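Local coordinates for protein galectin 2 (Gallus gallus, PDB 2YMZ) that probably binds carbohydrates as a lectin of the galectin family, a beta-sandwich protein found here as a dimer of two identical chains, at residues A[18-23]-A[124-129]; A[30-35]-A[116-121]; A[43-48]-A[92-97]. All coordinates share one frame; numbering follows the deposited sequence.

Contact 1 (A[18-23]-A[124-129])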
loop_
_atom_site.group_PDB
_atom_site.type_symbol
_atom_site.label_atom_id
_atom_site.label_comp_id
_atom_site.label_asym_id
_atom_site.label_seq_id
_atom_site.Cartn_x
_atom_site.Cartn_y
_atom_site.Cartn_z
ATOM N N LYS A 18 -0.947 10.665 1.743
ATOM C CA LYS A 18 0.420 10.976 2.191
ATOM C C LYS A 18 1.234 9.750 1.829
ATOM O O LYS A 18 0.912 8.610 2.243
ATOM C CB LYS A 18 0.410 11.280 3.713
ATOM C CG LYS A 18 -0.410 12.565 3.940
ATOM C CD LYS A 18 -0.700 12.833 5.431
ATOM C CE LYS A 18 -1.991 13.656 5.587
ATOM N NZ LYS A 18 -2.349 13.807 7.024
ATOM N N ILE A 19 2.266 9.955 0.986
ATOM C CA ILE A 19 3.077 8.853 0.524
ATOM C C ILE A 19 4.510 9.192 0.926
ATOM O O ILE A 19 5.046 10.182 0.450
ATOM C CB ILE A 19 2.985 8.746 -1.011
ATOM C CG1 ILE A 19 1.583 8.233 -1.394
ATOM C CG2 ILE A 19 4.012 7.714 -1.556
ATOM C CD1 ILE A 19 1.204 8.410 -2.859
ATOM N N LYS A 20 5.141 8.367 1.721
ATOM C CA LYS A 20 6.554 8.586 2.039
ATOM C C LYS A 20 7.287 7.432 1.572
ATOM O O LYS A 20 6.816 6.290 1.653
ATOM C CB LYS A 20 6.870 8.635 3.547
ATOM C CG LYS A 20 6.274 9.758 4.312
ATOM C CD LYS A 20 6.808 9.619 5.769
ATOM C CE LYS A 20 8.120 10.342 5.941
ATOM N NZ LYS A 20 8.377 10.550 7.430
ATOM N N GLY A 21 8.521 7.642 1.099
ATOM C CA GLY A 21 9.257 6.480 0.688
ATOM C C GLY A 21 10.663 6.824 0.288
ATOM O O GLY A 21 11.062 8.018 0.362
ATOM N N HIS A 22 11.413 5.774 -0.001
ATOM C CA HIS A 22 12.841 5.900 -0.332
ATOM C C HIS A 22 13.084 5.911 -1.868
ATOM O O HIS A 22 12.707 4.978 -2.563
ATOM C CB HIS A 22 13.563 4.721 0.295
ATOM C CG HIS A 22 15.048 4.791 0.075
ATOM N ND1 HIS A 22 15.877 5.633 0.782
ATOM C CD2 HIS A 22 15.827 4.167 -0.833
ATOM C CE1 HIS A 22 17.118 5.506 0.322
ATOM N NE2 HIS A 22 17.111 4.632 -0.659
ATOM N N ILE A 23 13.792 6.936 -2.352
ATOM C CA ILE A 23 14.138 6.994 -3.796
ATOM C C ILE A 23 15.453 6.243 -3.913
ATOM O O ILE A 23 16.360 6.542 -3.197
ATOM C CB ILE A 23 14.307 8.451 -4.233
ATOM C CG1 ILE A 23 12.921 9.184 -4.106
ATOM C CG2 ILE A 23 14.777 8.545 -5.709
ATOM C CD1 ILE A 23 12.988 10.706 -4.243
ATOM N N VAL A 124 7.875 2.393 -1.031
ATOM C CA VAL A 124 6.992 3.037 -0.076
ATOM C C VAL A 124 7.326 2.617 1.366
ATOM O O VAL A 124 7.457 1.430 1.680
ATOM C CB VAL A 124 5.488 2.701 -0.402
ATOM C CG1 VAL A 124 4.549 3.245 0.681
ATOM C CG2 VAL A 124 5.149 3.288 -1.787
ATOM N N THR A 125 7.536 3.579 2.242
ATOM C CA THR A 125 7.654 3.255 3.662
ATOM C C THR A 125 6.464 3.667 4.529
ATOM O O THR A 125 6.258 3.071 5.569
ATOM C CB THR A 125 8.950 3.879 4.275
ATOM O OG1 THR A 125 8.888 5.239 4.094
ATOM C CG2 THR A 125 10.184 3.430 3.539
ATOM N N SER A 126 5.657 4.632 4.109
ATOM C CA SER A 126 4.437 4.990 4.881
ATOM C C SER A 126 3.391 5.421 3.839
ATOM O O SER A 126 3.745 6.052 2.827
ATOM C CB SER A 126 4.781 6.208 5.782
ATOM O OG SER A 126 3.730 6.573 6.641
ATOM N N PHE A 127 2.112 5.105 4.078
ATOM C CA PHE A 127 1.046 5.514 3.166
ATOM C C PHE A 127 -0.140 5.837 4.066
ATOM O O PHE A 127 -0.435 5.059 4.957
ATOM C CB PHE A 127 0.714 4.349 2.235
ATOM C CG PHE A 127 -0.590 4.503 1.520
ATOM C CD1 PHE A 127 -0.672 5.296 0.362
ATOM C CD2 PHE A 127 -1.740 3.841 2.007
ATOM C CE1 PHE A 127 -1.932 5.458 -0.289
ATOM C CE2 PHE A 127 -2.950 4.008 1.366
ATOM C CZ PHE A 127 -3.036 4.783 0.208
ATOM N N LYS A 128 -0.821 6.945 3.793
ATOM C CA LYS A 128 -2.023 7.204 4.584
ATOM C C LYS A 128 -3.005 7.865 3.653
ATOM O O LYS A 128 -2.617 8.687 2.852
ATOM C CB LYS A 128 -1.670 8.165 5.703
ATOM C CG LYS A 128 -2.883 8.570 6.595
ATOM C CD LYS A 128 -2.356 9.242 7.875
ATOM C CE LYS A 128 -3.424 10.009 8.649
ATOM N NZ LYS A 128 -4.177 9.118 9.555
ATOM N N VAL A 129 -4.291 7.476 3.749
ATOM C CA VAL A 129 -5.301 8.106 2.878
ATOM C C VAL A 129 -6.527 8.432 3.770
ATOM O O VAL A 129 -6.881 7.620 4.638
ATOM C CB VAL A 129 -5.622 7.169 1.672
ATOM C CG1 VAL A 129 -6.114 5.748 2.066
ATOM C CG2 VAL A 129 -6.598 7.789 0.682
HETATM O O HOH W 1 2.431 8.505 5.122
#

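Contact 2 (A[30-35]-A[116-121])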
loop_
_atom_site.group_PDB
_atom_site.type_symbol
_atom_site.label_atom_id
_atom_site.label_comp_id
_atom_site.label_asym_id
_atom_site.label_seq_id
_atom_site.Cartn_x
_atom_site.Cartn_y
_atom_site.Cartn_z
ATOM N N PHE A 30 10.397 7.853 -10.908
ATOM C CA PHE A 30 9.427 6.988 -10.242
ATOM C C PHE A 30 8.068 7.620 -10.611
ATOM O O PHE A 30 8.010 8.738 -11.117
ATOM C CB PHE A 30 9.666 6.897 -8.713
ATOM C CG PHE A 30 9.498 8.214 -7.976
ATOM C CD1 PHE A 30 8.244 8.583 -7.407
ATOM C CD2 PHE A 30 10.625 9.016 -7.744
ATOM C CE1 PHE A 30 8.159 9.733 -6.629
ATOM C CE2 PHE A 30 10.512 10.180 -7.040
ATOM C CZ PHE A 30 9.271 10.559 -6.481
ATOM N N ALA A 31 6.960 6.883 -10.383
ATOM C CA ALA A 31 5.686 7.489 -10.730
ATOM C C ALA A 31 4.633 7.047 -9.680
ATOM O O ALA A 31 4.678 5.939 -9.168
ATOM C CB ALA A 31 5.217 7.041 -12.102
ATOM N N ILE A 32 3.755 7.959 -9.409
ATOM C CA ILE A 32 2.603 7.693 -8.502
ATOM C C ILE A 32 1.446 7.881 -9.514
ATOM O O ILE A 32 1.268 8.977 -10.139
ATOM C CB ILE A 32 2.531 8.785 -7.434
ATOM C CG1 ILE A 32 3.670 8.599 -6.430
ATOM C CG2 ILE A 32 1.204 8.720 -6.664
ATOM C CD1 ILE A 32 3.908 9.777 -5.499
ATOM N N ASN A 33 0.643 6.811 -9.673
ATOM C CA ASN A 33 -0.468 6.789 -10.658
ATOM C C ASN A 33 -1.828 6.581 -9.912
ATOM O O ASN A 33 -1.955 5.644 -9.190
ATOM C CB ASN A 33 -0.258 5.630 -11.568
ATOM C CG ASN A 33 0.987 5.854 -12.479
ATOM O OD1 ASN A 33 1.103 6.912 -13.022
ATOM N ND2 ASN A 33 1.830 4.896 -12.623
ATOM N N LEU A 34 -2.766 7.458 -10.166
ATOM C CA LEU A 34 -4.065 7.468 -9.441
ATOM C C LEU A 34 -5.150 7.459 -10.521
ATOM O O LEU A 34 -5.117 8.243 -11.472
ATOM C CB LEU A 34 -4.181 8.691 -8.601
ATOM C CG LEU A 34 -3.301 8.534 -7.335
ATOM C CD1 LEU A 34 -2.950 9.926 -6.812
ATOM C CD2 LEU A 34 -4.038 7.665 -6.266
ATOM N N GLY A 35 -6.080 6.498 -10.417
ATOM C CA GLY A 35 -7.174 6.561 -11.401
ATOM C C GLY A 35 -8.214 5.529 -11.095
ATOM O O GLY A 35 -8.511 5.265 -9.964
ATOM N N LEU A 116 -4.581 2.910 -7.228
ATOM C CA LEU A 116 -3.267 3.575 -7.106
ATOM C C LEU A 116 -2.165 2.564 -7.483
ATOM O O LEU A 116 -2.196 1.415 -7.072
ATOM C CB LEU A 116 -3.070 3.933 -5.613
ATOM C CG LEU A 116 -1.679 4.340 -5.047
ATOM C CD1 LEU A 116 -1.098 5.592 -5.704
ATOM C CD2 LEU A 116 -1.800 4.539 -3.516
ATOM N N ASN A 117 -1.109 3.014 -8.180
ATOM C CA ASN A 117 0.059 2.174 -8.215
ATOM C C ASN A 117 1.280 3.129 -8.126
ATOM O O ASN A 117 1.149 4.361 -8.318
ATOM C CB ASN A 117 0.080 1.219 -9.420
ATOM C CG ASN A 117 0.427 1.874 -10.731
ATOM O OD1 ASN A 117 1.305 2.729 -10.806
ATOM N ND2 ASN A 117 -0.202 1.392 -11.818
ATOM N N ILE A 118 2.371 2.562 -7.623
ATOM C CA ILE A 118 3.595 3.358 -7.548
ATOM C C ILE A 118 4.607 2.495 -8.280
ATOM O O ILE A 118 4.681 1.302 -8.004
ATOM C CB ILE A 118 3.954 3.641 -6.076
ATOM C CG1 ILE A 118 2.971 4.683 -5.568
ATOM C CG2 ILE A 118 5.309 4.423 -6.113
ATOM C CD1 ILE A 118 2.909 4.953 -4.089
ATOM N N LEU A 119 5.375 3.078 -9.218
ATOM C CA LEU A 119 6.283 2.287 -10.077
ATOM C C LEU A 119 7.661 2.978 -10.055
ATOM O O LEU A 119 7.741 4.211 -9.775
ATOM C CB LEU A 119 5.824 2.342 -11.543
ATOM C CG LEU A 119 4.377 1.908 -11.918
ATOM C CD1 LEU A 119 4.145 1.823 -13.425
ATOM C CD2 LEU A 119 4.126 0.563 -11.292
ATOM N N GLY A 120 8.705 2.215 -10.340
ATOM C CA GLY A 120 9.999 2.876 -10.608
ATOM C C GLY A 120 10.821 2.862 -9.337
ATOM O O GLY A 120 10.660 2.001 -8.520
ATOM N N GLY A 121 11.727 3.830 -9.154
ATOM C CA GLY A 121 12.744 3.674 -8.087
ATOM C C GLY A 121 12.268 4.354 -6.822
ATOM O O GLY A 121 12.857 5.338 -6.391
#

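Contact 3 (A[43-48]-A[92-97])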
loop_
_atom_site.group_PDB
_atom_site.type_symbol
_atom_site.label_atom_id
_atom_site.label_comp_id
_atom_site.label_asym_id
_atom_site.label_seq_id
_atom_site.Cartn_x
_atom_site.Cartn_y
_atom_site.Cartn_z
ATOM N N LEU A 43 -4.151 10.930 -12.695
ATOM C CA LEU A 43 -2.914 11.652 -12.354
ATOM C C LEU A 43 -1.783 10.632 -12.492
ATOM O O LEU A 43 -1.745 9.603 -11.771
ATOM C CB LEU A 43 -2.961 12.273 -10.954
ATOM C CG LEU A 43 -1.627 12.954 -10.458
ATOM C CD1 LEU A 43 -1.112 13.996 -11.453
ATOM C CD2 LEU A 43 -1.723 13.538 -9.046
ATOM N N HIS A 44 -0.832 10.916 -13.384
ATOM C CA HIS A 44 0.422 10.184 -13.379
ATOM C C HIS A 44 1.460 11.244 -13.031
ATOM O O HIS A 44 1.618 12.218 -13.787
ATOM C CB HIS A 44 0.612 9.602 -14.813
ATOM C CG HIS A 44 2.031 9.216 -15.229
ATOM N ND1 HIS A 44 2.609 8.012 -14.897
ATOM C CD2 HIS A 44 2.927 9.853 -16.047
ATOM C CE1 HIS A 44 3.815 7.928 -15.466
ATOM N NE2 HIS A 44 3.995 9.012 -16.213
ATOM N N PHE A 45 2.048 11.148 -11.850
ATOM C CA PHE A 45 2.972 12.153 -11.304
ATOM C C PHE A 45 4.313 11.467 -11.397
ATOM O O PHE A 45 4.580 10.451 -10.716
ATOM C CB PHE A 45 2.602 12.337 -9.815
ATOM C CG PHE A 45 3.562 13.202 -9.052
ATOM C CD1 PHE A 45 3.454 14.575 -9.133
ATOM C CD2 PHE A 45 4.543 12.597 -8.234
ATOM C CE1 PHE A 45 4.358 15.389 -8.430
ATOM C CE2 PHE A 45 5.430 13.404 -7.503
ATOM C CZ PHE A 45 5.344 14.775 -7.654
ATOM N N ASN A 46 5.206 12.022 -12.241
ATOM C CA ASN A 46 6.373 11.252 -12.566
ATOM C C ASN A 46 7.650 12.147 -12.550
ATOM O O ASN A 46 7.972 12.827 -13.541
ATOM C CB ASN A 46 6.150 10.785 -14.034
ATOM C CG ASN A 46 7.371 10.062 -14.661
ATOM O OD1 ASN A 46 7.475 10.101 -15.904
ATOM N ND2 ASN A 46 8.161 9.333 -13.923
ATOM N N PRO A 47 8.312 12.228 -11.386
ATOM C CA PRO A 47 9.582 12.951 -11.366
ATOM C C PRO A 47 10.633 12.209 -12.179
ATOM O O PRO A 47 10.795 11.013 -12.042
ATOM C CB PRO A 47 9.978 12.850 -9.893
ATOM C CG PRO A 47 8.672 12.785 -9.100
ATOM C CD PRO A 47 7.828 11.876 -10.033
ATOM N N ARG A 48 11.316 12.945 -13.034
ATOM C CA ARG A 48 12.313 12.343 -13.934
ATOM C C ARG A 48 13.676 13.024 -13.654
ATOM O O ARG A 48 13.823 14.238 -13.836
ATOM C CB ARG A 48 11.885 12.624 -15.355
ATOM C CG ARG A 48 10.734 11.603 -15.677
ATOM C CD ARG A 48 10.521 11.313 -17.148
ATOM N NE ARG A 48 11.759 11.129 -17.867
ATOM C CZ ARG A 48 12.307 9.970 -18.277
ATOM N NH1 ARG A 48 11.706 8.808 -18.036
ATOM N NH2 ARG A 48 13.510 10.011 -18.944
ATOM N N PHE A 92 -6.026 18.192 -8.990
ATOM C CA PHE A 92 -5.155 17.545 -7.993
ATOM C C PHE A 92 -4.047 18.490 -7.604
ATOM O O PHE A 92 -3.481 19.256 -8.427
ATOM C CB PHE A 92 -4.620 16.243 -8.584
ATOM C CG PHE A 92 -5.712 15.293 -8.968
ATOM C CD1 PHE A 92 -6.373 14.515 -7.991
ATOM C CD2 PHE A 92 -6.148 15.223 -10.256
ATOM C CE1 PHE A 92 -7.402 13.670 -8.351
ATOM C CE2 PHE A 92 -7.173 14.377 -10.634
ATOM C CZ PHE A 92 -7.814 13.586 -9.672
ATOM N N LEU A 93 -3.683 18.447 -6.330
ATOM C CA LEU A 93 -2.633 19.282 -5.948
ATOM C C LEU A 93 -1.605 18.327 -5.292
ATOM O O LEU A 93 -1.979 17.563 -4.397
ATOM C CB LEU A 93 -3.192 20.288 -4.951
ATOM C CG LEU A 93 -2.253 21.327 -4.368
ATOM C CD1 LEU A 93 -2.109 22.506 -5.325
ATOM C CD2 LEU A 93 -2.857 21.818 -3.052
ATOM N N VAL A 94 -0.325 18.422 -5.675
ATOM C CA VAL A 94 0.723 17.597 -5.080
ATOM C C VAL A 94 1.655 18.527 -4.301
ATOM O O VAL A 94 2.336 19.416 -4.884
ATOM C CB VAL A 94 1.497 16.760 -6.126
ATOM C CG1 VAL A 94 2.467 15.794 -5.379
ATOM C CG2 VAL A 94 0.535 15.932 -7.001
ATOM N N LYS A 95 1.756 18.328 -2.991
ATOM C CA LYS A 95 2.685 19.184 -2.212
ATOM C C LYS A 95 4.009 18.490 -2.008
ATOM O O LYS A 95 4.085 17.317 -1.580
ATOM C CB LYS A 95 2.129 19.490 -0.826
ATOM C CG LYS A 95 0.792 20.158 -0.851
ATOM C CD LYS A 95 0.454 20.513 0.604
ATOM C CE LYS A 95 -1.037 20.802 0.700
ATOM N NZ LYS A 95 -1.398 20.880 2.158
ATOM N N LEU A 96 5.070 19.203 -2.344
ATOM C CA LEU A 96 6.405 18.596 -2.291
ATOM C C LEU A 96 7.087 19.004 -0.984
ATOM O O LEU A 96 6.686 19.987 -0.331
ATOM C CB LEU A 96 7.229 19.042 -3.493
ATOM C CG LEU A 96 6.658 18.974 -4.925
ATOM C CD1 LEU A 96 7.591 19.493 -6.021
ATOM C CD2 LEU A 96 6.212 17.557 -5.209
ATOM N N PRO A 97 8.163 18.303 -0.627
ATOM C CA PRO A 97 8.874 18.580 0.669
ATOM C C PRO A 97 9.295 20.036 0.843
ATOM O O PRO A 97 9.129 20.609 1.946
ATOM C CB PRO A 97 10.098 17.703 0.555
ATOM C CG PRO A 97 9.607 16.506 -0.268
ATOM C CD PRO A 97 8.694 17.120 -1.314
#

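Contact 1 (A[18-23]-A[124-129])
K18 and K20 form hydrogen-bonded pairs with K128 and S126 where strand 18-23 runs antiparallel to 124-129, outermost in its sheet within the chain. The N-H of K20 points almost straight at S126 O (N to O 2.9 Å, 178° at the hydrogen). Beyond this pair the register slips by one residue in a classic beta bulge, T125 and S126 both facing K20: K20 O takes T125 N at 2.9 Å and S126 N at 3.2 Å, both donors arriving from one face of its carbonyl plane. Where G21 then meets V124 the CA atoms approach to 4.2 Å, a closeness to which glycine, having no side chain, is suited. The lysines and S126 share the face turned away from the core, where the K20 methylenes lie over S126 CB (CB to CB 3.9 Å) and a water links S126 OG to K18 O, weakly at the latter. I19 and F127, both buried, occupy the opposite face, with I19 CG1 near the plane of the ring at its edge, 4.1 Å from F127 CD1. S126 to K128 also pair with a strand of the second subunit, carrying the sheet across the galectin dimer interface.

Contact 2 (A[30-35]-A[116-121])
N33 and N117 bind each other twice, through their backbones and through their side chains. N33 N gives a nearly straight bond to N117 O (2.8 Å, 171°), and N33 O receives N117 N in return. On the same face of the sheet N33 ND2 reaches N117 OD1 at 2.9 Å; the acceptor lies close to the plane of the N33 amide, whereas the two amide planes stand almost perpendicular, 89° apart. N117 CG sits between its own N and carbonyl carbon (chi1 76°), and its amide end draws closer to N33. Both amides are buried, and asparagine suits such a place because it offers a donor and an acceptor at once: N33 OD1 is taken up by H44 ND1, and N117 ND2 by Y115 OH. A31 and L119 make the other hydrogen-bonded pair, A31 N meeting L119 O at 2.8 Å.

The two strands are neighbours in one sheet of the galectin beta-sandwich, and their alternation sorts the residues. A31, N33, N117 and L119 share one face, with L119 CD1 packed near N33 ND2. I32, L34, L116 and I118 line the other, which turns to the sandwich interior, where I19 of the second sheet touches both I32 and I118. Their branched side chains lie side by side, pointing the same way: L34 CD2 comes within 3.6 Å of L116 CD1, which also touches I32 CG2 at 4.0 Å, while I32 CG1 rests on I118 CG1. At the far end G120 faces F30, their CA atoms 4.2 Å apart, and the positive phi of G120 is a backbone shape that glycine takes up easily. The F30 ring leads away to stack on F122.

Contact 3 (A[43-48]-A[92-97])
F45 and V94 meet across the sandwich interior, the valine lying over one face of the phenylalanine ring. V94 CG1 is 4.0 Å from the ring centroid and displaced toward the rim, its line to the centroid only 26° off the ring normal, which makes a CH-pi contact. V94 CG1 comes closest to F45 CE1, at 3.6 Å. L96 approaches the same ring differently: its CD2 lies near the ring plane, at the edge, 3.8 Å from F45 CZ. The flat ring thus offers one surface to a methyl of the beta-branched valine and its rim to a longer side chain. F45 CG stands anti to the backbone N (chi1 173°), as does CG of L43, two residues back on the same side of the strand. L43 CD2 touches two partners, V94 CG2 at 3.9 Å and F92 CB at 4.0 Å; the L43 and F92 side chains run alongside one another but head opposite ways. All five side chains are buried and purely apolar, as suits an interior packed without polar links between the two strands. The strand axes come no closer than 9.9 Å, too far for backbone pairing, and cross at -23°, running nearly parallel. F45 and L43 also touch C56 of strand 53-60, and V94 touches I83 of strand 80-88. Such face-to-face packing of two antiparallel sheets through interlocking apolar side chains is characteristic of the galectin beta-sandwich, or jelly roll.

Overall arrangement
Of the strands in these contacts, 16-23 comes first from the N terminus, and contact 1 pairs it with strand 122-129 near the C terminus, closing the widest of the three loops. Strand 30-34 follows, and contact 2 joins it to strand 112-120 within that span. Strand 40-48 comes next and meets strand 91-95 in contact 3, the innermost, so the three closures are concentric and none crosses another. Contacts 1 and 2 each bind strands within one sheet, one in either sheet of the sandwich, and they pack together where F127 and V124 meet L116 and I118. Contact 3 spans the two sheets. It adjoins contact 2 through the neighbouring strands 30-34 and 40-48, but does not touch contact 1.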